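Local coordinates for uncharacterized protein (Bacteroides thetaiotaomicron, PDB 3KZT) that is of unknown function but belongs to the DUF3828 domain proteins and is probably made as a lipoprotein, at residues A120-V128 with Y134-E142. Numbering follows the deposited sequence. Where two conformers were deposited one is given.
Sequences AVSIPVRVV and YLIDDITPE. With SO4 (sulfate ion), chain E.
Arg126 N bonds Asp138 O at 2.8 Å, nearly straight, and Arg126 O accepts from Asp137 N at the same length, so one residue faces two. The Arg126 guanidinium takes hold of the Asp137 carboxylate side-on with two nitrogens: NH2 reaches OD2 at 2.9 Å in a nearly straight bond that stays in the guanidinium plane but comes down from above the carboxylate, while NE meets OD1 at 3.2 Å on its syn side. The two planes are turned 57° against each other. A bend at chi3 (82°) in an otherwise extended arginine chain turns the group across Asp137, and the remaining arm, NH1, bonds O4 of a sulfate that Trp104 also holds. A leucine here would probably leave the Asp137 carboxylate without its countercharge and the sulfate without one of its donors. On the opposite face Val125 CG1 lies 3.6 Å from Ile139 CG2, and Val127 CG1 meets the edge of the Tyr134 ring at CD1 (3.7 Å); helices 13-41 and 63-75 cover this apolar side. Farther along, Val128 and Leu135 exchange two N-H to O bonds. Asp137 and Asp138, both opposite Arg126, form a classic beta bulge in the antiparallel hairpin that closes the four-stranded meander sheet.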
# COMPACT_ATOMS: atom_id res chain seq x y z
N ALA A 120 13.38 5.26 13.78
CA ALA A 120 13.81 5.50 12.39
C ALA A 120 14.46 4.21 11.87
O ALA A 120 15.42 3.73 12.47
CB ALA A 120 14.78 6.64 12.34
N VAL A 121 13.93 3.65 10.78
CA VAL A 121 14.47 2.41 10.16
C VAL A 121 15.13 2.80 8.83
O VAL A 121 14.58 3.64 8.10
CB VAL A 121 13.36 1.37 9.94
CG1 VAL A 121 13.94 0.09 9.34
CG2 VAL A 121 12.67 1.05 11.28
N SER A 122 16.31 2.20 8.56
CA SER A 122 17.10 2.48 7.36
C SER A 122 17.79 1.19 6.87
O SER A 122 18.83 0.79 7.41
CB SER A 122 18.13 3.56 7.68
OG SER A 122 18.95 3.83 6.56
N ILE A 123 17.19 0.54 5.85
CA ILE A 123 17.70 -0.71 5.26
C ILE A 123 18.45 -0.42 3.93
O ILE A 123 17.81 0.04 2.95
CB ILE A 123 16.53 -1.75 4.94
CG1 ILE A 123 15.64 -2.00 6.18
CG2 ILE A 123 17.12 -3.08 4.43
CD1 ILE A 123 14.37 -1.15 6.21
N PRO A 124 19.79 -0.67 3.88
CA PRO A 124 20.44 -0.61 2.56
C PRO A 124 20.01 -1.85 1.75
O PRO A 124 20.03 -2.97 2.30
CB PRO A 124 21.94 -0.68 2.89
CG PRO A 124 22.04 -0.51 4.39
CD PRO A 124 20.77 -0.99 4.94
N VAL A 125 19.58 -1.63 0.49
CA VAL A 125 19.19 -2.72 -0.42
C VAL A 125 19.91 -2.54 -1.77
O VAL A 125 20.08 -1.40 -2.24
CB VAL A 125 17.64 -2.81 -0.61
CG1 VAL A 125 16.94 -2.87 0.75
CG2 VAL A 125 17.08 -1.65 -1.46
N ARG A 126 20.35 -3.66 -2.36
CA ARG A 126 21.07 -3.67 -3.64
C ARG A 126 20.15 -4.23 -4.74
O ARG A 126 19.43 -5.20 -4.50
CB ARG A 126 22.33 -4.51 -3.54
CG ARG A 126 23.37 -4.12 -4.57
CD ARG A 126 24.61 -4.99 -4.48
NE ARG A 126 24.49 -6.28 -5.16
CZ ARG A 126 25.43 -7.24 -5.16
NH1 ARG A 126 26.59 -7.10 -4.47
NH2 ARG A 126 25.20 -8.38 -5.83
N VAL A 127 20.22 -3.61 -5.93
CA VAL A 127 19.34 -3.91 -7.07
C VAL A 127 20.12 -4.48 -8.26
O VAL A 127 21.20 -3.99 -8.57
CB VAL A 127 18.59 -2.61 -7.55
CG1 VAL A 127 17.83 -2.86 -8.87
CG2 VAL A 127 17.65 -2.12 -6.47
N VAL A 128 19.57 -5.52 -8.91
CA VAL A 128 20.14 -6.10 -10.14
C VAL A 128 19.08 -5.95 -11.25
O VAL A 128 17.87 -5.96 -10.94
CB VAL A 128 20.54 -7.61 -9.97
CG1 VAL A 128 19.31 -8.50 -9.67
CG2 VAL A 128 21.28 -8.13 -11.20
N TYR A 134 13.88 -5.18 -12.80
CA TYR A 134 14.66 -4.84 -11.61
C TYR A 134 14.28 -5.77 -10.45
O TYR A 134 13.10 -6.04 -10.23
CB TYR A 134 14.44 -3.39 -11.20
CG TYR A 134 14.97 -2.39 -12.20
CD1 TYR A 134 16.32 -2.03 -12.19
CD2 TYR A 134 14.14 -1.81 -13.16
CE1 TYR A 134 16.83 -1.11 -13.09
CE2 TYR A 134 14.64 -0.88 -14.08
CZ TYR A 134 15.99 -0.54 -14.03
OH TYR A 134 16.52 0.36 -14.90
N LEU A 135 15.29 -6.26 -9.73
CA LEU A 135 15.12 -7.18 -8.59
C LEU A 135 16.09 -6.79 -7.51
O LEU A 135 17.16 -6.28 -7.82
CB LEU A 135 15.40 -8.62 -9.02
CG LEU A 135 14.48 -9.25 -10.06
CD1 LEU A 135 15.04 -10.57 -10.54
CD2 LEU A 135 13.09 -9.44 -9.49
N ILE A 136 15.72 -7.00 -6.24
CA ILE A 136 16.60 -6.73 -5.12
C ILE A 136 17.42 -8.02 -4.94
O ILE A 136 16.85 -9.08 -4.76
CB ILE A 136 15.82 -6.38 -3.82
CG1 ILE A 136 14.99 -5.09 -4.02
CG2 ILE A 136 16.77 -6.17 -2.69
CD1 ILE A 136 14.06 -4.75 -2.88
N ASP A 137 18.75 -7.92 -5.01
CA ASP A 137 19.66 -9.11 -4.86
C ASP A 137 20.46 -9.17 -3.55
O ASP A 137 21.15 -10.15 -3.32
CB ASP A 137 20.57 -9.29 -6.09
CG ASP A 137 21.61 -8.19 -6.25
OD1 ASP A 137 21.48 -7.10 -5.65
OD2 ASP A 137 22.55 -8.41 -7.03
N ASP A 138 20.37 -8.12 -2.71
CA ASP A 138 20.99 -8.13 -1.39
C ASP A 138 20.39 -7.04 -0.47
O ASP A 138 19.91 -6.01 -0.95
CB ASP A 138 22.53 -7.92 -1.50
CG ASP A 138 23.29 -8.33 -0.22
OD1 ASP A 138 22.76 -9.11 0.60
OD2 ASP A 138 24.42 -7.87 -0.06
N ILE A 139 20.39 -7.31 0.85
CA ILE A 139 20.03 -6.30 1.89
C ILE A 139 20.98 -6.43 3.07
O ILE A 139 21.51 -7.51 3.29
CB ILE A 139 18.53 -6.43 2.41
CG1 ILE A 139 18.29 -7.73 3.24
CG2 ILE A 139 17.56 -6.35 1.27
CD1 ILE A 139 16.89 -7.80 3.86
N THR A 140 21.19 -5.32 3.81
CA THR A 140 21.97 -5.31 5.09
C THR A 140 23.35 -6.02 4.91
O THR A 140 23.53 -7.14 5.41
CB THR A 140 21.13 -5.96 6.21
OG1 THR A 140 19.84 -5.33 6.23
CG2 THR A 140 21.80 -5.82 7.61
N PRO A 141 24.29 -5.38 4.14
CA PRO A 141 25.57 -5.96 3.66
C PRO A 141 26.32 -6.97 4.58
O PRO A 141 26.47 -6.71 5.79
CB PRO A 141 26.44 -4.72 3.42
CG PRO A 141 25.51 -3.64 3.09
CD PRO A 141 24.15 -3.98 3.67
N GLU A 142 26.75 -8.10 3.98
CA GLU A 142 27.52 -9.18 4.67
C GLU A 142 28.91 -9.27 4.03
O GLU A 142 29.86 -9.77 4.65
CB GLU A 142 26.78 -10.55 4.59
CG GLU A 142 26.52 -11.11 3.12
CD GLU A 142 25.88 -12.53 3.10
OE1 GLU A 142 25.80 -13.18 4.16
OE2 GLU A 142 25.48 -12.98 2.00
S SO4 E . 29.00 -4.09 -3.96
O1 SO4 E . 29.39 -4.87 -5.13
O2 SO4 E . 28.38 -2.83 -4.38
O3 SO4 E . 30.19 -3.80 -3.16
O4 SO4 E . 28.06 -4.87 -3.16